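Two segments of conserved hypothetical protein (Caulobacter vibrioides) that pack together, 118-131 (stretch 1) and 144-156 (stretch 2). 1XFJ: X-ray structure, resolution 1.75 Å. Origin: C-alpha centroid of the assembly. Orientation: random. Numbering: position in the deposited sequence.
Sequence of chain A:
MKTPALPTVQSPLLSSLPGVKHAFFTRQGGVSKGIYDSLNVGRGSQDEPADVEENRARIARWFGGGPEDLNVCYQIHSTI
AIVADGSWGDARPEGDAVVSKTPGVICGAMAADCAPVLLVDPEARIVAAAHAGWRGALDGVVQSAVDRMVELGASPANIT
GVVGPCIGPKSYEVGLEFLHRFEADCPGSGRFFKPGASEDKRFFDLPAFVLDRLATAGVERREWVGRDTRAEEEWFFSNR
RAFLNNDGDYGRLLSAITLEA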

ATOM      1  N   LEU A 118       2.211  -3.517   4.708  1.00  4.74           N
ATOM      2  CA  LEU A 118       3.273  -4.509   4.639  1.00  3.87           C
ATOM      3  C   LEU A 118       3.125  -5.400   5.865  1.00  4.51           C
ATOM      4  O   LEU A 118       3.034  -4.907   6.993  1.00  3.05           O
ATOM      5  CB  LEU A 118       4.639  -3.823   4.636  1.00  3.83           C
ATOM      6  CG  LEU A 118       4.871  -2.853   3.473  1.00  4.12           C
ATOM      7  CD1 LEU A 118       6.268  -2.249   3.577  1.00  5.54           C
ATOM      8  CD2 LEU A 118       4.703  -3.586   2.150  1.00  3.95           C
ATOM      9  N   LEU A 119       3.085  -6.709   5.638  1.00  3.07           N
ATOM     10  CA  LEU A 119       2.924  -7.663   6.725  1.00  3.37           C
ATOM     11  C   LEU A 119       3.999  -8.731   6.689  1.00  3.04           C
ATOM     12  O   LEU A 119       4.568  -9.018   5.637  1.00  3.32           O
ATOM     13  CB  LEU A 119       1.562  -8.355   6.639  1.00  4.47           C
ATOM     14  CG  LEU A 119       0.312  -7.485   6.561  1.00  5.35           C
ATOM     15  CD1 LEU A 119      -0.003  -7.190   5.106  1.00  5.31           C
ATOM     16  CD2 LEU A 119      -0.857  -8.222   7.206  1.00  6.10           C
ATOM     17  N   VAL A 120       4.250  -9.341   7.840  1.00  4.22           N
ATOM     18  CA  VAL A 120       5.257 -10.382   7.923  1.00  3.94           C
ATOM     19  C   VAL A 120       5.097 -11.251   9.159  1.00  3.80           C
ATOM     20  O   VAL A 120       4.708 -10.770  10.220  1.00  3.13           O
ATOM     21  CB  VAL A 120       6.682  -9.767   7.953  1.00  4.19           C
ATOM     22  CG1 VAL A 120       6.794  -8.779   9.094  1.00  7.46           C
ATOM     23  CG2 VAL A 120       7.732 -10.862   8.108  1.00  4.59           C
ATOM     24  N   ASP A 121       5.369 -12.541   8.998  1.00  3.12           N
ATOM     25  CA  ASP A 121       5.356 -13.473  10.118  1.00  3.39           C
ATOM     26  C   ASP A 121       6.835 -13.851  10.158  1.00  4.42           C
ATOM     27  O   ASP A 121       7.299 -14.635   9.332  1.00  4.25           O
ATOM     28  CB  ASP A 121       4.522 -14.717   9.825  1.00  3.16           C
ATOM     29  CG  ASP A 121       4.567 -15.718  10.964  1.00  5.27           C
ATOM     30  OD1 ASP A 121       5.599 -15.757  11.668  1.00  7.57           O
ATOM     31  OD2 ASP A 121       3.590 -16.473  11.151  1.00  5.07           O
ATOM     32  N   PRO A 122       7.593 -13.284  11.110  1.00  6.09           N
ATOM     33  CA  PRO A 122       9.029 -13.551  11.249  1.00  8.39           C
ATOM     34  C   PRO A 122       9.442 -14.978  11.609  1.00 10.35           C
ATOM     35  O   PRO A 122      10.619 -15.328  11.500  1.00  9.70           O
ATOM     36  CB  PRO A 122       9.465 -12.525  12.291  1.00  8.49           C
ATOM     37  CG  PRO A 122       8.270 -12.417  13.165  1.00  9.28           C
ATOM     38  CD  PRO A 122       7.131 -12.359  12.162  1.00  7.83           C
ATOM     39  N   GLU A 123       8.489 -15.799  12.037  1.00 10.41           N
ATOM     40  CA  GLU A 123       8.799 -17.184  12.390  1.00 10.60           C
ATOM     41  C   GLU A 123       8.567 -18.110  11.206  1.00 10.52           C
ATOM     42  O   GLU A 123       9.418 -18.943  10.876  1.00  9.79           O
ATOM     43  CB  GLU A 123       7.953 -17.638  13.583  1.00 12.80           C
ATOM     44  CG  GLU A 123       8.113 -19.116  13.946  1.00 16.36           C
ATOM     45  CD  GLU A 123       9.569 -19.537  14.075  1.00 19.76           C
ATOM     46  OE1 GLU A 123      10.358 -18.781  14.678  1.00 19.89           O
ATOM     47  OE2 GLU A 123       9.922 -20.630  13.582  1.00 22.48           O
ATOM     48  N   ALA A 124       7.415 -17.966  10.563  1.00  7.85           N
ATOM     49  CA  ALA A 124       7.087 -18.792   9.411  1.00  8.99           C
ATOM     50  C   ALA A 124       7.841 -18.282   8.189  1.00  8.73           C
ATOM     51  O   ALA A 124       7.924 -18.966   7.170  1.00 11.66           O
ATOM     52  CB  ALA A 124       5.587 -18.758   9.153  1.00  8.94           C
ATOM     53  N   ARG A 125       8.393 -17.077   8.307  1.00  9.50           N
ATOM     54  CA  ARG A 125       9.134 -16.452   7.216  1.00  9.24           C
ATOM     55  C   ARG A 125       8.213 -16.249   6.016  1.00  8.31           C
ATOM     56  O   ARG A 125       8.429 -16.806   4.939  1.00  7.98           O
ATOM     57  CB  ARG A 125      10.342 -17.313   6.820  1.00 11.95           C
ATOM     58  CG  ARG A 125      11.401 -17.461   7.913  1.00 13.34           C
ATOM     59  CD  ARG A 125      12.145 -16.150   8.193  1.00 14.89           C
ATOM     60  NE  ARG A 125      12.901 -15.683   7.029  1.00 17.12           N
ATOM     61  CZ  ARG A 125      13.637 -14.574   7.002  1.00 19.18           C
ATOM     62  NH1 ARG A 125      13.729 -13.804   8.079  1.00 16.43           N
ATOM     63  NH2 ARG A 125      14.283 -14.231   5.894  1.00 20.56           N
ATOM     64  N   ILE A 126       7.173 -15.446   6.218  1.00  7.09           N
ATOM     65  CA  ILE A 126       6.206 -15.148   5.168  1.00  6.45           C
ATOM     66  C   ILE A 126       5.955 -13.648   5.140  1.00  5.79           C
ATOM     67  O   ILE A 126       5.794 -13.029   6.189  1.00  3.99           O
ATOM     68  CB  ILE A 126       4.869 -15.876   5.430  1.00  7.01           C
ATOM     69  CG1 ILE A 126       5.075 -17.387   5.301  1.00  8.68           C
ATOM     70  CG2 ILE A 126       3.796 -15.378   4.468  1.00  7.44           C
ATOM     71  CD1 ILE A 126       3.871 -18.210   5.731  1.00 10.32           C
ATOM     72  N   VAL A 127       5.928 -13.061   3.947  1.00  4.44           N
ATOM     73  CA  VAL A 127       5.689 -11.625   3.825  1.00  4.17           C
ATOM     74  C   VAL A 127       4.552 -11.331   2.853  1.00  4.33           C
ATOM     75  O   VAL A 127       4.118 -12.205   2.101  1.00  3.05           O
ATOM     76  CB  VAL A 127       6.953 -10.874   3.332  1.00  4.83           C
ATOM     77  CG1 VAL A 127       8.071 -10.982   4.369  1.00  4.26           C
ATOM     78  CG2 VAL A 127       7.404 -11.444   1.991  1.00  3.25           C
ATOM     79  N   ALA A 128       4.067 -10.094   2.875  1.00  4.67           N
ATOM     80  CA  ALA A 128       2.989  -9.693   1.976  1.00  3.85           C
ATOM     81  C   ALA A 128       2.850  -8.179   1.903  1.00  4.00           C
ATOM     82  O   ALA A 128       3.159  -7.466   2.856  1.00  3.24           O
ATOM     83  CB  ALA A 128       1.668 -10.311   2.434  1.00  5.56           C
ATOM     84  N   ALA A 129       2.398  -7.702   0.748  1.00  3.18           N
ATOM     85  CA  ALA A 129       2.158  -6.282   0.524  1.00  4.57           C
ATOM     86  C   ALA A 129       0.712  -6.191   0.048  1.00  5.17           C
ATOM     87  O   ALA A 129       0.314  -6.911  -0.869  1.00  5.82           O
ATOM     88  CB  ALA A 129       3.101  -5.743  -0.541  1.00  4.75           C
ATOM     89  N   ALA A 130      -0.078  -5.327   0.676  1.00  5.60           N
ATOM     90  CA  ALA A 130      -1.477  -5.183   0.295  1.00  4.11           C
ATOM     91  C   ALA A 130      -1.841  -3.749  -0.071  1.00  5.63           C
ATOM     92  O   ALA A 130      -1.286  -2.793   0.469  1.00  4.14           O
ATOM     93  CB  ALA A 130      -2.378  -5.675   1.428  1.00  5.32           C
ATOM     94  N   HIS A 131      -2.780  -3.620  -1.004  1.00  4.75           N
ATOM     95  CA  HIS A 131      -3.263  -2.326  -1.470  1.00  4.99           C
ATOM     96  C   HIS A 131      -4.643  -2.135  -0.852  1.00  5.51           C
ATOM     97  O   HIS A 131      -5.603  -2.784  -1.268  1.00  3.09           O
ATOM     98  CB  HIS A 131      -3.365  -2.338  -2.998  1.00  5.97           C
ATOM     99  CG  HIS A 131      -4.084  -1.157  -3.569  1.00  5.88           C
ATOM    100  ND1 HIS A 131      -5.145  -1.283  -4.440  1.00  6.20           N
ATOM    101  CD2 HIS A 131      -3.886   0.173  -3.410  1.00  7.57           C
ATOM    102  CE1 HIS A 131      -5.569  -0.083  -4.793  1.00  8.69           C
ATOM    103  NE2 HIS A 131      -4.822   0.819  -4.183  1.00  7.70           N
ATOM    104  N   SER A 144      -8.049 -10.877   3.920  1.00  3.21           N
ATOM    105  CA  SER A 144      -7.713 -11.769   2.813  1.00  3.73           C
ATOM    106  C   SER A 144      -6.212 -12.030   2.733  1.00  4.97           C
ATOM    107  O   SER A 144      -5.776 -13.172   2.552  1.00  4.63           O
ATOM    108  CB  SER A 144      -8.194 -11.184   1.486  1.00  5.25           C
ATOM    109  OG  SER A 144      -7.807 -12.025   0.410  1.00  3.53           O
ATOM    110  N   ALA A 145      -5.426 -10.965   2.873  1.00  4.02           N
ATOM    111  CA  ALA A 145      -3.975 -11.080   2.821  1.00  4.00           C
ATOM    112  C   ALA A 145      -3.491 -11.944   3.983  1.00  3.75           C
ATOM    113  O   ALA A 145      -2.602 -12.781   3.817  1.00  3.14           O
ATOM    114  CB  ALA A 145      -3.337  -9.700   2.887  1.00  3.30           C
ATOM    115  N   VAL A 146      -4.080 -11.737   5.156  1.00  3.40           N
ATOM    116  CA  VAL A 146      -3.711 -12.516   6.333  1.00  3.01           C
ATOM    117  C   VAL A 146      -4.075 -13.981   6.100  1.00  3.33           C
ATOM    118  O   VAL A 146      -3.278 -14.875   6.377  1.00  3.22           O
ATOM    119  CB  VAL A 146      -4.427 -11.991   7.604  1.00  3.06           C
ATOM    120  CG1 VAL A 146      -4.242 -12.966   8.753  1.00  3.09           C
ATOM    121  CG2 VAL A 146      -3.859 -10.625   7.994  1.00  3.11           C
ATOM    122  N   ASP A 147      -5.277 -14.229   5.581  1.00  3.08           N
ATOM    123  CA  ASP A 147      -5.704 -15.600   5.315  1.00  3.67           C
ATOM    124  C   ASP A 147      -4.776 -16.292   4.314  1.00  4.65           C
ATOM    125  O   ASP A 147      -4.460 -17.472   4.463  1.00  4.21           O
ATOM    126  CB  ASP A 147      -7.137 -15.633   4.775  1.00  4.50           C
ATOM    127  CG  ASP A 147      -8.181 -15.297   5.832  1.00  5.09           C
ATOM    128  OD1 ASP A 147      -7.832 -15.180   7.031  1.00  3.14           O
ATOM    129  OD2 ASP A 147      -9.364 -15.158   5.452  1.00  4.12           O
ATOM    130  N   ARG A 148      -4.340 -15.559   3.292  1.00  4.30           N
ATOM    131  CA  ARG A 148      -3.453 -16.133   2.285  1.00  4.56           C
ATOM    132  C   ARG A 148      -2.104 -16.470   2.923  1.00  3.70           C
ATOM    133  O   ARG A 148      -1.493 -17.492   2.606  1.00  3.17           O
ATOM    134  CB  ARG A 148      -3.259 -15.154   1.121  1.00  5.20           C
ATOM    135  CG  ARG A 148      -2.929 -15.827  -0.208  1.00  8.27           C
ATOM    136  CD  ARG A 148      -4.184 -16.411  -0.851  1.00 10.28           C
ATOM    137  NE  ARG A 148      -3.931 -16.993  -2.167  1.00 13.54           N
ATOM    138  CZ  ARG A 148      -3.524 -18.243  -2.369  1.00 14.57           C
ATOM    139  NH1 ARG A 148      -3.321 -19.054  -1.341  1.00 16.51           N
ATOM    140  NH2 ARG A 148      -3.314 -18.682  -3.601  1.00 16.01           N
HETATM  141  N   MSE A 149      -1.641 -15.610   3.826  1.00  3.92           N
HETATM  142  CA  MSE A 149      -0.373 -15.849   4.508  1.00  3.75           C
HETATM  143  C   MSE A 149      -0.503 -17.110   5.354  1.00  4.72           C
HETATM  144  O   MSE A 149       0.422 -17.921   5.432  1.00  3.31           O
HETATM  145  CB  MSE A 149      -0.012 -14.659   5.401  1.00  3.79           C
HETATM  146  CG  MSE A 149       0.371 -13.406   4.640  1.00  4.61           C
HETATM  147 SE   MSE A 149       0.544 -11.881   5.797  1.00 13.22          SE
HETATM  148  CE  MSE A 149       2.234 -12.324   6.632  1.00  5.72           C
ATOM    149  N   VAL A 150      -1.659 -17.271   5.989  1.00  3.79           N
ATOM    150  CA  VAL A 150      -1.898 -18.444   6.818  1.00  5.37           C
ATOM    151  C   VAL A 150      -1.873 -19.723   5.977  1.00  5.32           C
ATOM    152  O   VAL A 150      -1.382 -20.760   6.432  1.00  4.88           O
ATOM    153  CB  VAL A 150      -3.237 -18.318   7.578  1.00  3.84           C
ATOM    154  CG1 VAL A 150      -3.573 -19.629   8.279  1.00  4.63           C
ATOM    155  CG2 VAL A 150      -3.136 -17.194   8.601  1.00  5.42           C
ATOM    156  N   GLU A 151      -2.388 -19.657   4.751  1.00  5.11           N
ATOM    157  CA  GLU A 151      -2.367 -20.835   3.880  1.00  5.78           C
ATOM    158  C   GLU A 151      -0.932 -21.284   3.643  1.00  6.27           C
ATOM    159  O   GLU A 151      -0.667 -22.469   3.440  1.00  5.96           O
ATOM    160  CB  GLU A 151      -3.003 -20.541   2.519  1.00  6.95           C
ATOM    161  CG  GLU A 151      -4.506 -20.390   2.517  1.00  6.54           C
ATOM    162  CD  GLU A 151      -5.068 -20.429   1.109  1.00  7.98           C
ATOM    163  OE1 GLU A 151      -5.081 -21.520   0.507  1.00  9.90           O
ATOM    164  OE2 GLU A 151      -5.477 -19.371   0.594  1.00  8.37           O
ATOM    165  N   LEU A 152      -0.001 -20.334   3.652  1.00  5.44           N
ATOM    166  CA  LEU A 152       1.398 -20.668   3.431  1.00  6.24           C
ATOM    167  C   LEU A 152       2.091 -21.110   4.711  1.00  7.13           C
ATOM    168  O   LEU A 152       3.249 -21.534   4.678  1.00  7.60           O
ATOM    169  CB  LEU A 152       2.147 -19.482   2.817  1.00  6.61           C
ATOM    170  CG  LEU A 152       1.666 -19.016   1.441  1.00  6.95           C
ATOM    171  CD1 LEU A 152       2.614 -17.951   0.912  1.00  6.64           C
ATOM    172  CD2 LEU A 152       1.607 -20.191   0.477  1.00  9.77           C
ATOM    173  N   GLY A 153       1.388 -21.005   5.837  1.00  6.42           N
ATOM    174  CA  GLY A 153       1.962 -21.425   7.103  1.00  6.40           C
ATOM    175  C   GLY A 153       2.046 -20.381   8.204  1.00  5.56           C
ATOM    176  O   GLY A 153       2.485 -20.694   9.312  1.00  5.18           O
ATOM    177  N   ALA A 154       1.632 -19.149   7.919  1.00  3.73           N
ATOM    178  CA  ALA A 154       1.691 -18.086   8.923  1.00  4.79           C
ATOM    179  C   ALA A 154       0.673 -18.270  10.045  1.00  5.41           C
ATOM    180  O   ALA A 154      -0.243 -19.088   9.945  1.00  4.39           O
ATOM    181  CB  ALA A 154       1.484 -16.721   8.257  1.00  4.00           C
ATOM    182  N   SER A 155       0.861 -17.509  11.118  1.00  4.77           N
ATOM    183  CA  SER A 155      -0.032 -17.528  12.272  1.00  6.34           C
ATOM    184  C   SER A 155      -0.442 -16.090  12.550  1.00  5.84           C
ATOM    185  O   SER A 155       0.412 -15.239  12.798  1.00  4.76           O
ATOM    186  CB  SER A 155       0.680 -18.092  13.504  1.00  6.49           C
ATOM    187  OG  SER A 155      -0.112 -17.893  14.664  1.00  9.66           O
ATOM    188  N   PRO A 156      -1.753 -15.798  12.518  1.00  5.55           N
ATOM    189  CA  PRO A 156      -2.219 -14.433  12.775  1.00  5.68           C
ATOM    190  C   PRO A 156      -1.537 -13.778  13.976  1.00  6.74           C
ATOM    191  O   PRO A 156      -0.988 -12.684  13.875  1.00  6.05           O
ATOM    192  CB  PRO A 156      -3.718 -14.621  13.000  1.00  6.21           C
ATOM    193  CG  PRO A 156      -4.045 -15.753  12.077  1.00  6.62           C
ATOM    194  CD  PRO A 156      -2.891 -16.713  12.312  1.00  5.55           C
TER

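A single carboxylate, that of Asp121, ties the strand turn to the loop after the helix and supplies the one hydrogen bond between the two stretches: Ser155 N donates to Asp121 OD2 at 2.9 Å. The other oxygen braces its own turn, Asp121 OD1 accepting from Glu123 N at 2.9 Å and from Ala124 N at 3.1 Å, and is also bonded elsewhere in the structure, so the buried acid both braces the turn and anchors the neighbouring loop. The rest is mainly apolar packing of a helix against a β-hairpin. Strand 118-121 runs at 28° to helix 144-151 and strand 126-131 at 155°, and the residues alternate: Leu119, Asp121, Ile126, Ala128 and Ala130 point toward the helix, while Val120, Val127 and Ala129 point away.

Met149, a selenomethionine, covers the centre of this surface. Its SE lies 3.8 Å from Leu119 CB and 3.9 Å from Ala128 CB, and its CE reaches across to Val120 N, 3.8 Å away; the long, unbranched side chain thus spans both strands. Beside it, Leu119 CD2 meets Val146 CG2 at 3.9 Å. Farther along strand 126-131 small residues suffice, Ala130 CB facing Ala145 CB at 4.4 Å where the backbones come close, with 6.9 Å between Ala130 CA and Ala145 CA.

Ile126 fills the corner where the helix gives way to loop. With chi1 m and chi2 t, its CD1 extends to Leu152 CB at 3.6 Å and Ala154 CB at 3.8 Å, while Ile126 CG2 packs on Met149 CG at 4.0 Å. The corner is a Schellman motif, closed by Gly153 N to Val150 O (2.8 Å) and Ala154 N to Met149 O (3.0 Å). Gly153 has phi 122°, where a CB would jam against the carbonyl O of Leu152.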